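Local coordinates for protein putative mandelate racemase (Salmonella typhimurium, PDB 2O56) that is of uncertain function but, as a magnesium-binding member of the enolase superfamily, probably acts as a hydro-lyase of the dehydratase kind, at residues A[4-9]-A[65-70]; A[12-17]-A[27-32]; A[139-144]-A[347-352]; A[237-242]-A[263-268]; A[327-332]-A[381-386]. All blocks are in the same frame, centred on the assembly; numbering follows the deposited sequence.

How the contacts relate
From the N terminus, the first strand meets the turn after helix 52-66 in contact 1, closing a loop that holds strands 28-34 and 39-44 and most of helix 52-66. Nested inside it, contact 2 pairs the end of that first strand with the second, and Val9 of contact 1 packs on Val30 of contact 2. Contact 3 opens beyond the first strand of the mixed sheet and spans most of the barrel; contact 4, joining two successive helix ends, nests within it. Contact 5 crosses contact 3, since its helix 328-340 precedes strand 347-350 and its second segment follows it. Leu385 and Ile329 of contact 5 touch Val29 of contact 2, tying barrel to N-terminal domain.

Contact 1. Residues A[4-9]-A[65-70]; sequences MKITSV and IIIGMD
Ile6 and Met69 meet through flat peptide groups: Ile6 N reaches Met69 O at 2.9 Å, nearly along the C=O axis, whereas Gly68 N comes to Ile6 O at 2.9 Å, tilted 19° out of that carbonyl's plane. A further flat group is the carboxylate of Asp70, whose OD1 accepts hydrogen bonds from Met72 N and from a water that accepts one from Met4 N. Asp70 CA adds a CA-H...O contact to Met4 O at 3.3 Å. Both backbone bonds engage a type II turn from Ile66 to Met69, closed by Met69 N on Ile66 O. At its positive phi of 93°, a CB on Gly68 would press against the preceding carbonyl. On the apolar side, Ile6 CD1 approaches Ile66 O to 3.4 Å and lies 3.8 Å from Ile66 CG1, which stands between the backbone N and the carbonyl carbon (chi1 76°). Ile67 crosses Ile6 at about a right angle and sets its CD1 4.0 Å from Val9 CG2. The turn joins the end of helix 52-66 to strand 6-13 in the N-terminal domain; Ile66 and Ile6 continue onto helix 93-114, Ile6 also rests on strand 28-34, and Met69 lies against helix 74-83.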
# COMPACT_ATOMS: atom_id res chain seq x y z
N MET A 4 -22.38 -45.03 11.82
CA MET A 4 -23.01 -45.23 10.51
C MET A 4 -22.05 -45.07 9.34
O MET A 4 -20.99 -44.48 9.46
CB MET A 4 -24.26 -44.36 10.32
CG MET A 4 -24.22 -43.03 11.03
SD MET A 4 -25.73 -42.04 10.84
CE MET A 4 -26.94 -43.23 10.37
N LYS A 5 -22.46 -45.63 8.21
CA LYS A 5 -21.66 -45.70 7.01
C LYS A 5 -22.61 -45.22 5.95
O LYS A 5 -23.80 -45.55 5.97
CB LYS A 5 -21.31 -47.16 6.68
CG LYS A 5 -19.98 -47.64 7.21
CD LYS A 5 -19.79 -49.12 6.89
CE LYS A 5 -18.32 -49.52 6.87
NZ LYS A 5 -17.73 -49.54 8.24
N ILE A 6 -22.07 -44.46 5.00
CA ILE A 6 -22.76 -44.20 3.75
C ILE A 6 -22.73 -45.49 2.92
O ILE A 6 -21.67 -46.07 2.69
CB ILE A 6 -22.10 -43.02 2.98
CG1 ILE A 6 -22.15 -41.74 3.82
CG2 ILE A 6 -22.79 -42.80 1.63
CD1 ILE A 6 -21.27 -40.56 3.28
N THR A 7 -23.91 -45.95 2.51
CA THR A 7 -23.99 -47.20 1.73
C THR A 7 -24.20 -46.96 0.25
O THR A 7 -23.71 -47.71 -0.59
CB THR A 7 -25.05 -48.17 2.30
OG1 THR A 7 -26.28 -47.47 2.49
CG2 THR A 7 -24.60 -48.72 3.63
N SER A 8 -24.92 -45.88 -0.08
CA SER A 8 -25.13 -45.49 -1.47
C SER A 8 -25.55 -44.02 -1.55
O SER A 8 -25.99 -43.43 -0.56
CB SER A 8 -26.22 -46.36 -2.11
OG SER A 8 -27.49 -46.01 -1.59
N VAL A 9 -25.42 -43.43 -2.74
CA VAL A 9 -25.85 -42.07 -2.99
C VAL A 9 -26.64 -42.07 -4.28
O VAL A 9 -26.18 -42.59 -5.29
CB VAL A 9 -24.65 -41.07 -3.13
CG1 VAL A 9 -25.18 -39.64 -3.37
CG2 VAL A 9 -23.76 -41.09 -1.91
N ILE A 65 -16.26 -41.12 -3.65
CA ILE A 65 -15.18 -41.00 -2.67
C ILE A 65 -15.65 -41.00 -1.22
O ILE A 65 -14.83 -41.15 -0.31
CB ILE A 65 -14.16 -39.85 -2.98
CG1 ILE A 65 -14.73 -38.49 -2.62
CG2 ILE A 65 -13.73 -39.89 -4.44
CD1 ILE A 65 -13.64 -37.44 -2.40
N ILE A 66 -16.96 -40.87 -1.01
CA ILE A 66 -17.52 -40.86 0.33
C ILE A 66 -18.28 -42.15 0.76
O ILE A 66 -18.66 -42.29 1.92
CB ILE A 66 -18.42 -39.63 0.54
CG1 ILE A 66 -19.76 -39.82 -0.16
CG2 ILE A 66 -17.68 -38.36 0.08
CD1 ILE A 66 -20.72 -38.69 0.00
N ILE A 67 -18.49 -43.07 -0.17
CA ILE A 67 -19.13 -44.36 0.14
C ILE A 67 -18.27 -45.02 1.21
O ILE A 67 -17.05 -45.03 1.08
CB ILE A 67 -19.18 -45.28 -1.11
CG1 ILE A 67 -19.89 -44.59 -2.28
CG2 ILE A 67 -19.83 -46.60 -0.78
CD1 ILE A 67 -21.34 -44.24 -2.00
N GLY A 68 -18.88 -45.52 2.28
CA GLY A 68 -18.11 -46.20 3.33
C GLY A 68 -17.70 -45.27 4.46
O GLY A 68 -17.28 -45.74 5.50
N MET A 69 -17.83 -43.95 4.26
CA MET A 69 -17.43 -42.98 5.29
C MET A 69 -18.56 -42.80 6.30
O MET A 69 -19.71 -43.03 5.98
CB MET A 69 -17.03 -41.62 4.69
CG MET A 69 -15.84 -41.69 3.72
SD MET A 69 -15.20 -40.09 3.17
CE MET A 69 -14.23 -39.62 4.62
N ASP A 70 -18.20 -42.37 7.50
CA ASP A 70 -19.15 -41.95 8.52
C ASP A 70 -19.71 -40.58 8.15
O ASP A 70 -18.97 -39.59 8.17
CB ASP A 70 -18.41 -41.85 9.86
CG ASP A 70 -19.33 -41.67 11.05
OD1 ASP A 70 -20.49 -41.23 10.91
OD2 ASP A 70 -18.86 -41.96 12.17
O HOH W 1 -21.67 -42.36 13.21

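Contact 2. Residues A[12-17]-A[27-32]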
# COMPACT_ATOMS: atom_id res chain seq x y z
N ILE A 12 -30.31 -37.34 -8.24
CA ILE A 12 -31.66 -37.30 -8.79
C ILE A 12 -31.91 -36.08 -9.68
O ILE A 12 -31.79 -34.93 -9.25
CB ILE A 12 -32.72 -37.36 -7.63
CG1 ILE A 12 -32.53 -38.64 -6.81
CG2 ILE A 12 -34.15 -37.28 -8.18
CD1 ILE A 12 -33.08 -38.61 -5.42
N ASP A 13 -32.26 -36.33 -10.94
CA ASP A 13 -32.62 -35.28 -11.87
C ASP A 13 -34.13 -35.05 -11.77
O ASP A 13 -34.92 -35.73 -12.42
CB ASP A 13 -32.22 -35.73 -13.29
CG ASP A 13 -32.26 -34.60 -14.31
OD1 ASP A 13 -32.44 -33.43 -13.93
OD2 ASP A 13 -32.09 -34.91 -15.50
N VAL A 14 -34.52 -34.09 -10.93
CA VAL A 14 -35.88 -33.98 -10.39
C VAL A 14 -36.87 -33.65 -11.50
O VAL A 14 -36.78 -32.58 -12.12
CB VAL A 14 -35.94 -32.91 -9.26
CG1 VAL A 14 -37.40 -32.62 -8.81
CG2 VAL A 14 -35.05 -33.32 -8.07
N ALA A 15 -37.79 -34.58 -11.75
CA ALA A 15 -38.88 -34.38 -12.74
C ALA A 15 -39.91 -33.38 -12.23
O ALA A 15 -40.33 -33.45 -11.07
CB ALA A 15 -39.58 -35.71 -13.07
N ASN A 16 -40.33 -32.47 -13.10
CA ASN A 16 -41.10 -31.31 -12.67
C ASN A 16 -41.94 -30.72 -13.80
O ASN A 16 -41.61 -30.86 -14.99
CB ASN A 16 -40.18 -30.21 -12.10
CG ASN A 16 -39.17 -29.70 -13.11
OD1 ASN A 16 -38.03 -30.16 -13.15
ND2 ASN A 16 -39.58 -28.73 -13.94
N ASP A 17 -43.00 -30.03 -13.41
CA ASP A 17 -43.96 -29.53 -14.38
C ASP A 17 -43.68 -28.15 -14.97
O ASP A 17 -44.47 -27.65 -15.78
CB ASP A 17 -45.39 -29.67 -13.85
CG ASP A 17 -45.96 -31.05 -14.12
OD1 ASP A 17 -46.85 -31.16 -14.99
OD2 ASP A 17 -45.48 -32.03 -13.48
N PRO A 27 -33.72 -28.72 -11.25
CA PRO A 27 -33.30 -29.03 -9.90
C PRO A 27 -32.69 -30.41 -9.81
O PRO A 27 -33.14 -31.34 -10.47
CB PRO A 27 -34.60 -28.95 -9.10
CG PRO A 27 -35.68 -29.11 -10.09
CD PRO A 27 -35.17 -28.49 -11.33
N VAL A 28 -31.66 -30.53 -8.99
CA VAL A 28 -30.92 -31.79 -8.86
C VAL A 28 -30.68 -32.06 -7.38
O VAL A 28 -30.23 -31.19 -6.64
CB VAL A 28 -29.58 -31.72 -9.62
CG1 VAL A 28 -28.64 -32.82 -9.19
CG2 VAL A 28 -29.83 -31.78 -11.12
N VAL A 29 -31.00 -33.28 -6.96
CA VAL A 29 -30.99 -33.64 -5.56
C VAL A 29 -30.00 -34.76 -5.28
O VAL A 29 -29.86 -35.70 -6.08
CB VAL A 29 -32.44 -33.97 -5.08
CG1 VAL A 29 -32.43 -34.76 -3.79
CG2 VAL A 29 -33.25 -32.68 -4.93
N VAL A 30 -29.27 -34.65 -4.18
CA VAL A 30 -28.37 -35.71 -3.74
C VAL A 30 -29.05 -36.32 -2.52
O VAL A 30 -29.43 -35.60 -1.61
CB VAL A 30 -27.01 -35.16 -3.30
CG1 VAL A 30 -26.12 -36.27 -2.81
CG2 VAL A 30 -26.34 -34.42 -4.44
N LYS A 31 -29.24 -37.64 -2.55
CA LYS A 31 -29.87 -38.37 -1.46
C LYS A 31 -28.85 -39.39 -0.99
O LYS A 31 -28.45 -40.27 -1.74
CB LYS A 31 -31.11 -39.11 -1.96
CG LYS A 31 -31.89 -39.83 -0.86
CD LYS A 31 -33.17 -40.45 -1.44
CE LYS A 31 -33.76 -41.50 -0.52
NZ LYS A 31 -33.08 -42.79 -0.71
N ILE A 32 -28.42 -39.25 0.25
CA ILE A 32 -27.31 -40.01 0.76
C ILE A 32 -27.91 -41.05 1.69
O ILE A 32 -28.74 -40.72 2.56
CB ILE A 32 -26.33 -39.11 1.52
CG1 ILE A 32 -25.68 -38.11 0.57
CG2 ILE A 32 -25.25 -39.94 2.19
CD1 ILE A 32 -24.49 -37.38 1.16
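Ile12 N gives the shortest polar bond, 2.7 Å to Val29 O, almost straight at 169° and in the plane of the carbonyl. Val29 N answers to Ile12 O at 2.9 Å, which makes Ile12 and Val29 an antiparallel hydrogen-bonded pair; Asp13 and Val28 form the non-hydrogen-bonded pair beside it. These are the first two strands of the antiparallel sheet in the N-terminal capping domain of the enolase superfamily. The link between them is partly disordered, consistent with the mobile loop that closes over the active site in relatives. Beyond the strand proper, Val14 N adds one more bond, to Pro27 O at 3.1 Å, now tilted 22° from the carbonyl plane. Ile12 O is also approached by Val28 CA, a CA-H...O contact of 3.3 Å.

Ile12 and Val29 share a face of the sheet. Ile12 CD1 reaches Lys31 CB at 4.0 Å, the two side chains crossing at a slant, while the ammonium of Lys31 goes on to Asn33. On the face of Asp13 and Val28 the carboxylate of Asp13 turns to Arg26 in a salt bridge. Val14 crosses the Pro27 ring at about a right angle, its CB 3.9 Å from Pro27 CG. Val14 CG2, anti to the carbonyl carbon, meets Val29 CG2 at 3.7 Å.

Contact 3. Residues A[139-144]-A[347-352]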
# COMPACT_ATOMS: atom_id res chain seq x y z
N PHE A 139 -40.56 -9.99 -14.03
CA PHE A 139 -41.32 -11.12 -14.55
C PHE A 139 -42.72 -11.17 -13.97
O PHE A 139 -43.44 -12.15 -14.16
CB PHE A 139 -40.57 -12.43 -14.28
CG PHE A 139 -39.20 -12.47 -14.89
CD1 PHE A 139 -38.99 -12.13 -16.22
CD2 PHE A 139 -38.11 -12.86 -14.12
CE1 PHE A 139 -37.73 -12.18 -16.78
CE2 PHE A 139 -36.83 -12.92 -14.68
CZ PHE A 139 -36.64 -12.58 -16.01
N GLY A 140 -43.10 -10.11 -13.26
CA GLY A 140 -44.44 -9.99 -12.71
C GLY A 140 -44.59 -10.51 -11.30
O GLY A 140 -43.67 -11.11 -10.73
N TRP A 141 -45.77 -10.28 -10.74
CA TRP A 141 -46.12 -10.78 -9.42
C TRP A 141 -47.65 -10.84 -9.33
O TRP A 141 -48.34 -10.05 -9.99
CB TRP A 141 -45.59 -9.85 -8.32
CG TRP A 141 -45.48 -10.56 -7.00
CD1 TRP A 141 -46.40 -10.57 -5.99
CD2 TRP A 141 -44.40 -11.39 -6.57
NE1 TRP A 141 -45.95 -11.34 -4.94
CE2 TRP A 141 -44.73 -11.86 -5.28
CE3 TRP A 141 -43.18 -11.77 -7.15
CZ2 TRP A 141 -43.88 -12.70 -4.56
CZ3 TRP A 141 -42.34 -12.60 -6.43
CH2 TRP A 141 -42.69 -13.06 -5.15
N GLY A 142 -48.16 -11.75 -8.49
CA GLY A 142 -49.60 -12.06 -8.42
C GLY A 142 -49.93 -13.32 -9.21
O GLY A 142 -49.11 -13.78 -10.01
N ASP A 143 -51.11 -13.89 -8.98
CA ASP A 143 -51.54 -15.02 -9.81
C ASP A 143 -51.98 -14.59 -11.21
O ASP A 143 -52.45 -13.47 -11.42
CB ASP A 143 -52.60 -15.88 -9.11
CG ASP A 143 -53.81 -15.08 -8.68
OD1 ASP A 143 -53.80 -14.58 -7.54
OD2 ASP A 143 -54.76 -14.97 -9.48
N GLY A 144 -51.80 -15.49 -12.18
CA GLY A 144 -51.98 -15.15 -13.59
C GLY A 144 -50.82 -14.39 -14.21
O GLY A 144 -50.91 -13.95 -15.36
N HIS A 347 -34.56 -12.35 3.35
CA HIS A 347 -34.66 -13.58 2.57
C HIS A 347 -35.23 -13.29 1.17
O HIS A 347 -36.04 -12.37 0.99
CB HIS A 347 -35.55 -14.59 3.33
CG HIS A 347 -35.74 -15.91 2.65
ND1 HIS A 347 -35.01 -17.04 2.98
CD2 HIS A 347 -36.61 -16.30 1.68
CE1 HIS A 347 -35.40 -18.05 2.22
NE2 HIS A 347 -36.36 -17.63 1.42
N GLU A 348 -34.79 -14.07 0.18
CA GLU A 348 -35.22 -13.90 -1.21
C GLU A 348 -36.36 -14.85 -1.59
O GLU A 348 -36.19 -16.06 -1.53
CB GLU A 348 -34.05 -14.14 -2.18
CG GLU A 348 -34.43 -14.08 -3.66
CD GLU A 348 -33.23 -14.12 -4.61
OE1 GLU A 348 -32.20 -14.71 -4.22
OE2 GLU A 348 -33.34 -13.59 -5.74
N LEU A 349 -37.48 -14.30 -2.03
CA LEU A 349 -38.59 -15.14 -2.49
C LEU A 349 -38.93 -14.94 -3.96
O LEU A 349 -39.36 -13.87 -4.37
CB LEU A 349 -39.85 -14.91 -1.64
CG LEU A 349 -41.10 -15.65 -2.11
CD1 LEU A 349 -41.11 -17.07 -1.58
CD2 LEU A 349 -42.33 -14.92 -1.68
N HIS A 350 -38.75 -16.00 -4.75
CA HIS A 350 -39.23 -15.98 -6.12
C HIS A 350 -40.67 -16.45 -6.17
O HIS A 350 -41.10 -17.26 -5.35
CB HIS A 350 -38.42 -16.92 -6.99
CG HIS A 350 -36.98 -16.56 -7.10
ND1 HIS A 350 -36.48 -15.81 -8.14
CD2 HIS A 350 -35.93 -16.86 -6.31
CE1 HIS A 350 -35.17 -15.67 -7.98
NE2 HIS A 350 -34.81 -16.30 -6.88
N ARG A 351 -41.40 -15.93 -7.16
CA ARG A 351 -42.80 -16.28 -7.36
C ARG A 351 -43.00 -17.78 -7.62
O ARG A 351 -43.92 -18.39 -7.06
CB ARG A 351 -43.37 -15.47 -8.52
CG ARG A 351 -44.88 -15.35 -8.50
CD ARG A 351 -45.45 -15.66 -9.87
NE ARG A 351 -45.00 -14.72 -10.89
CZ ARG A 351 -44.22 -15.04 -11.91
NH1 ARG A 351 -43.86 -14.11 -12.79
NH2 ARG A 351 -43.80 -16.29 -12.07
N TYR A 352 -42.13 -18.37 -8.43
CA TYR A 352 -42.27 -19.78 -8.84
C TYR A 352 -42.21 -20.73 -7.64
O TYR A 352 -42.74 -21.83 -7.70
CB TYR A 352 -41.19 -20.17 -9.87
CG TYR A 352 -39.87 -20.48 -9.21
CD1 TYR A 352 -39.62 -21.75 -8.66
CD2 TYR A 352 -38.88 -19.51 -9.11
CE1 TYR A 352 -38.43 -22.03 -8.02
CE2 TYR A 352 -37.67 -19.79 -8.48
CZ TYR A 352 -37.46 -21.05 -7.94
OH TYR A 352 -36.26 -21.32 -7.31
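Trp141 and Arg351 carry the apolar part of this contact, sliding past each other in opposite directions. Arg351 CG lies 4.2 Å above one face of the indole, offset toward the rim, and Arg351 CB is 3.7 Å from Trp141 CZ3. CB and CG of the stem do the covering, and the guanidinium plane is turned 42° from the ring. At the indole edge, in its plane, Leu349 CD2 stands 4.0 Å from Trp141 CZ2, and Leu349 O sits near the ring plane, 3.5 Å from Trp141 CH2. Strand 347-350 belongs to the modified barrel of the enolase superfamily and pairs with strand 130-135, from which the Trp141 loop departs; the side chain of His350 is about 7 Å from the bound magnesium ion. Among polar contacts, the indole NE1 bonds Glu166 OE1. Bends at chi2 (-132°) and chi3 (-63°) set CD and NE of Arg351, and the guanidinium lies by the 139-142 backbone. There Phe139 O lies near the guanidinium plane, but its modelled separation from Arg351 NH1 is doubtfully short.

Contact 4. Residues A[237-242]-A[263-268]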
# COMPACT_ATOMS: atom_id res chain seq x y z
N MET A 237 -27.30 6.96 -11.46
CA MET A 237 -28.65 7.38 -11.88
C MET A 237 -29.71 7.05 -10.82
O MET A 237 -30.62 7.86 -10.57
CB MET A 237 -29.04 6.68 -13.19
CG MET A 237 -28.27 7.15 -14.42
SD MET A 237 -28.90 6.42 -15.95
CE MET A 237 -30.54 7.10 -15.95
N ILE A 238 -29.58 5.89 -10.18
CA ILE A 238 -30.60 5.39 -9.26
C ILE A 238 -30.32 5.70 -7.77
O ILE A 238 -31.19 5.48 -6.91
CB ILE A 238 -30.92 3.88 -9.48
CG1 ILE A 238 -29.70 2.98 -9.19
CG2 ILE A 238 -31.44 3.64 -10.88
CD1 ILE A 238 -30.05 1.53 -9.03
N GLU A 239 -29.14 6.24 -7.48
CA GLU A 239 -28.79 6.69 -6.12
C GLU A 239 -29.90 7.43 -5.36
O GLU A 239 -30.15 7.15 -4.19
CB GLU A 239 -27.56 7.60 -6.16
CG GLU A 239 -26.28 6.88 -5.93
CD GLU A 239 -25.09 7.75 -6.23
OE1 GLU A 239 -25.24 8.98 -6.35
OE2 GLU A 239 -23.99 7.18 -6.35
N GLU A 240 -30.55 8.38 -6.03
CA GLU A 240 -31.55 9.23 -5.39
C GLU A 240 -32.86 8.49 -5.09
O GLU A 240 -33.72 9.01 -4.37
CB GLU A 240 -31.86 10.43 -6.31
CG GLU A 240 -32.74 10.03 -7.51
CD GLU A 240 -32.64 10.96 -8.71
OE1 GLU A 240 -31.58 11.60 -8.90
OE2 GLU A 240 -33.63 11.03 -9.47
N LEU A 241 -33.04 7.29 -5.64
CA LEU A 241 -34.26 6.54 -5.42
C LEU A 241 -34.31 5.79 -4.07
O LEU A 241 -35.33 5.17 -3.74
CB LEU A 241 -34.56 5.60 -6.60
CG LEU A 241 -34.64 6.23 -7.99
CD1 LEU A 241 -34.90 5.18 -9.05
CD2 LEU A 241 -35.72 7.30 -8.05
N GLY A 242 -33.23 5.86 -3.29
CA GLY A 242 -33.19 5.22 -1.97
C GLY A 242 -33.10 3.71 -2.10
O GLY A 242 -33.92 2.98 -1.55
N ASP A 263 -16.63 2.35 -4.93
CA ASP A 263 -16.03 3.68 -4.82
C ASP A 263 -16.88 4.77 -5.49
O ASP A 263 -16.94 5.90 -4.99
CB ASP A 263 -14.64 3.69 -5.46
CG ASP A 263 -13.60 2.93 -4.64
OD1 ASP A 263 -13.91 2.57 -3.48
OD2 ASP A 263 -12.48 2.70 -5.14
N LYS A 264 -17.50 4.43 -6.61
CA LYS A 264 -18.12 5.43 -7.49
C LYS A 264 -19.64 5.49 -7.33
O LYS A 264 -20.29 6.43 -7.80
CB LYS A 264 -17.76 5.15 -8.95
CG LYS A 264 -16.22 5.07 -9.26
CD LYS A 264 -15.46 6.27 -8.64
CE LYS A 264 -14.05 6.43 -9.23
NZ LYS A 264 -13.51 7.80 -8.94
N VAL A 265 -20.20 4.46 -6.69
CA VAL A 265 -21.66 4.38 -6.49
C VAL A 265 -21.94 4.41 -5.00
O VAL A 265 -21.37 3.63 -4.25
CB VAL A 265 -22.26 3.10 -7.14
CG1 VAL A 265 -23.75 2.94 -6.80
CG2 VAL A 265 -22.04 3.09 -8.64
N ASN A 266 -22.80 5.33 -4.56
CA ASN A 266 -23.14 5.46 -3.13
C ASN A 266 -24.40 4.69 -2.76
O ASN A 266 -25.33 5.25 -2.20
CB ASN A 266 -23.33 6.95 -2.77
CG ASN A 266 -22.08 7.78 -3.00
OD1 ASN A 266 -20.96 7.29 -2.85
ND2 ASN A 266 -22.27 9.03 -3.36
N ILE A 267 -24.44 3.42 -3.13
CA ILE A 267 -25.44 2.45 -2.66
C ILE A 267 -24.61 1.27 -2.14
O ILE A 267 -23.62 0.93 -2.78
CB ILE A 267 -26.22 1.92 -3.88
CG1 ILE A 267 -26.89 3.08 -4.65
CG2 ILE A 267 -27.27 0.88 -3.46
CD1 ILE A 267 -27.40 2.67 -6.01
N PRO A 268 -25.01 0.63 -1.02
CA PRO A 268 -24.38 -0.64 -0.59
C PRO A 268 -24.43 -1.77 -1.64
O PRO A 268 -25.49 -2.05 -2.21
CB PRO A 268 -25.21 -1.04 0.64
CG PRO A 268 -25.82 0.23 1.16
CD PRO A 268 -26.09 1.05 -0.09
O HOH W 2 -21.92 8.47 -6.88
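Glu239 and Ile267 mark the nearest approach of the two backbones, their CA atoms 6.4 Å apart, where the chain runs on from helix 228-238 and, at Val265, leaves helical geometry after helix 255-264. Glu239 bridges the gap with a side chain extended beyond CG. Its OE2 accepts Asn266 N at 2.8 Å in a nearly straight bond of 176°, met from above the carboxylate plane, 38° out of it. A water donates to the same Glu239 OE2 and, at 2.8 Å, to Lys264 O, so this oxygen holds Asn266 N directly and Lys264 O through the water. The carboxylate and the Asn266 amide are nearly parallel, and Asn266 CB comes to 3.6 Å from Glu239 OE2. Ile238 and Ile267 cross at about a right angle. Ile238 CG1, between the backbone N and the carbonyl carbon (chi1 64°), touches Ile267 CD1 at 3.9 Å, and both isoleucines pack on Ile243. Asn266 also rests on Arg236 of a neighbouring subunit. Two successive helix ends leading into strands 246-247 and 269-271 meet at the N-terminal side of a beta/alpha barrel, the end away from the strand tips that hold the metal ligands.

Contact 5. Residues A[327-332]-A[381-386]; sequences GPISTA and IGQELT
Pro328 and Gln383 meet at the start of helix 328-340, one of the helices around the beta/alpha barrel, where the loop 381-386 runs past on the N-terminal domain side. Gly327 takes the N-cap position, and its N bonds Glu43 of strand 39-44. Pro328 lays its CB 3.5 Å from Gln383 NE2. A water joins the same two residues, donating to Pro328 O at 2.7 Å and accepting from Gln383 NE2 at 3.0 Å; this NE2 also donates to Tyr364 O. Ile329 spreads its two branches over the loop: CG1 lies 3.8 Å from Gln383 CG, and CG2 reaches Ile381 CD1 at 3.7 Å. It also touches Val29 and Phe41, so the helix start is held against the sheet of the other domain. One turn on, Ala332 CB comes within 3.6 Å of Ile381 O, a carbonyl that accepts His336 NE2 from further along the helix; Gln383 CB lies on the same methyl. Gln383 has CG anti to the backbone N (chi1 -166°), a bend at chi2 places CD, and the amide is turned with Gln383 OE1 accepting Glu384 N at 3.2 Å on an in-plane lone pair, at a C=O...N angle of 105°.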
# COMPACT_ATOMS: atom_id res chain seq x y z
N GLY A 327 -35.33 -25.51 -5.55
CA GLY A 327 -36.55 -26.16 -5.07
C GLY A 327 -36.79 -25.93 -3.60
O GLY A 327 -36.06 -25.19 -2.94
N PRO A 328 -37.85 -26.55 -3.05
CA PRO A 328 -38.15 -26.41 -1.62
C PRO A 328 -36.98 -26.73 -0.68
O PRO A 328 -36.89 -26.14 0.40
CB PRO A 328 -39.30 -27.39 -1.42
CG PRO A 328 -39.98 -27.41 -2.77
CD PRO A 328 -38.84 -27.41 -3.74
N ILE A 329 -36.08 -27.62 -1.09
CA ILE A 329 -34.95 -27.99 -0.25
C ILE A 329 -34.01 -26.81 -0.03
O ILE A 329 -33.58 -26.56 1.10
CB ILE A 329 -34.18 -29.24 -0.81
CG1 ILE A 329 -35.04 -30.50 -0.58
CG2 ILE A 329 -32.84 -29.40 -0.11
CD1 ILE A 329 -34.50 -31.78 -1.28
N SER A 330 -33.71 -26.10 -1.11
CA SER A 330 -33.00 -24.82 -1.04
C SER A 330 -33.66 -23.84 -0.07
O SER A 330 -32.99 -23.24 0.78
CB SER A 330 -32.89 -24.21 -2.44
OG SER A 330 -31.79 -23.31 -2.49
N THR A 331 -34.96 -23.67 -0.17
CA THR A 331 -35.66 -22.77 0.72
C THR A 331 -35.50 -23.17 2.19
O THR A 331 -35.13 -22.33 3.03
CB THR A 331 -37.13 -22.63 0.34
OG1 THR A 331 -37.20 -21.89 -0.89
CG2 THR A 331 -37.92 -21.87 1.43
N ALA A 332 -35.72 -24.45 2.48
CA ALA A 332 -35.56 -25.00 3.81
C ALA A 332 -34.21 -24.67 4.43
O ALA A 332 -34.15 -24.13 5.54
CB ALA A 332 -35.77 -26.52 3.79
N ILE A 381 -33.02 -31.05 7.87
CA ILE A 381 -33.43 -29.88 7.11
C ILE A 381 -34.94 -29.68 7.08
O ILE A 381 -35.40 -28.58 6.78
CB ILE A 381 -32.81 -29.84 5.69
CG1 ILE A 381 -33.43 -30.90 4.78
CG2 ILE A 381 -31.28 -29.99 5.77
CD1 ILE A 381 -33.15 -30.66 3.31
N GLY A 382 -35.69 -30.75 7.38
CA GLY A 382 -37.16 -30.69 7.47
C GLY A 382 -37.84 -30.70 6.11
O GLY A 382 -38.97 -30.20 5.97
N GLN A 383 -37.14 -31.24 5.12
CA GLN A 383 -37.61 -31.26 3.74
C GLN A 383 -37.05 -32.46 2.99
O GLN A 383 -35.92 -32.89 3.23
CB GLN A 383 -37.28 -29.94 3.03
CG GLN A 383 -38.03 -29.72 1.70
CD GLN A 383 -39.56 -29.76 1.84
OE1 GLN A 383 -40.15 -30.83 2.00
NE2 GLN A 383 -40.20 -28.59 1.73
N GLU A 384 -37.87 -33.02 2.11
CA GLU A 384 -37.56 -34.28 1.43
C GLU A 384 -38.36 -34.29 0.14
O GLU A 384 -39.47 -33.79 0.10
CB GLU A 384 -38.05 -35.47 2.28
CG GLU A 384 -37.21 -35.81 3.50
CD GLU A 384 -37.58 -37.15 4.10
OE1 GLU A 384 -38.57 -37.76 3.63
OE2 GLU A 384 -36.89 -37.59 5.05
N LEU A 385 -37.81 -34.89 -0.91
CA LEU A 385 -38.59 -35.15 -2.12
C LEU A 385 -39.69 -36.17 -1.80
O LEU A 385 -39.52 -37.02 -0.92
CB LEU A 385 -37.68 -35.72 -3.21
CG LEU A 385 -36.63 -34.83 -3.88
CD1 LEU A 385 -35.93 -35.67 -4.92
CD2 LEU A 385 -37.29 -33.60 -4.52
N THR A 386 -40.81 -36.08 -2.51
CA THR A 386 -41.88 -37.08 -2.33
C THR A 386 -41.50 -38.38 -3.01
O THR A 386 -40.72 -38.35 -3.97
CB THR A 386 -43.21 -36.63 -2.96
OG1 THR A 386 -43.04 -36.53 -4.37
CG2 THR A 386 -43.66 -35.31 -2.39
O HOH W 3 -39.10 -25.84 1.90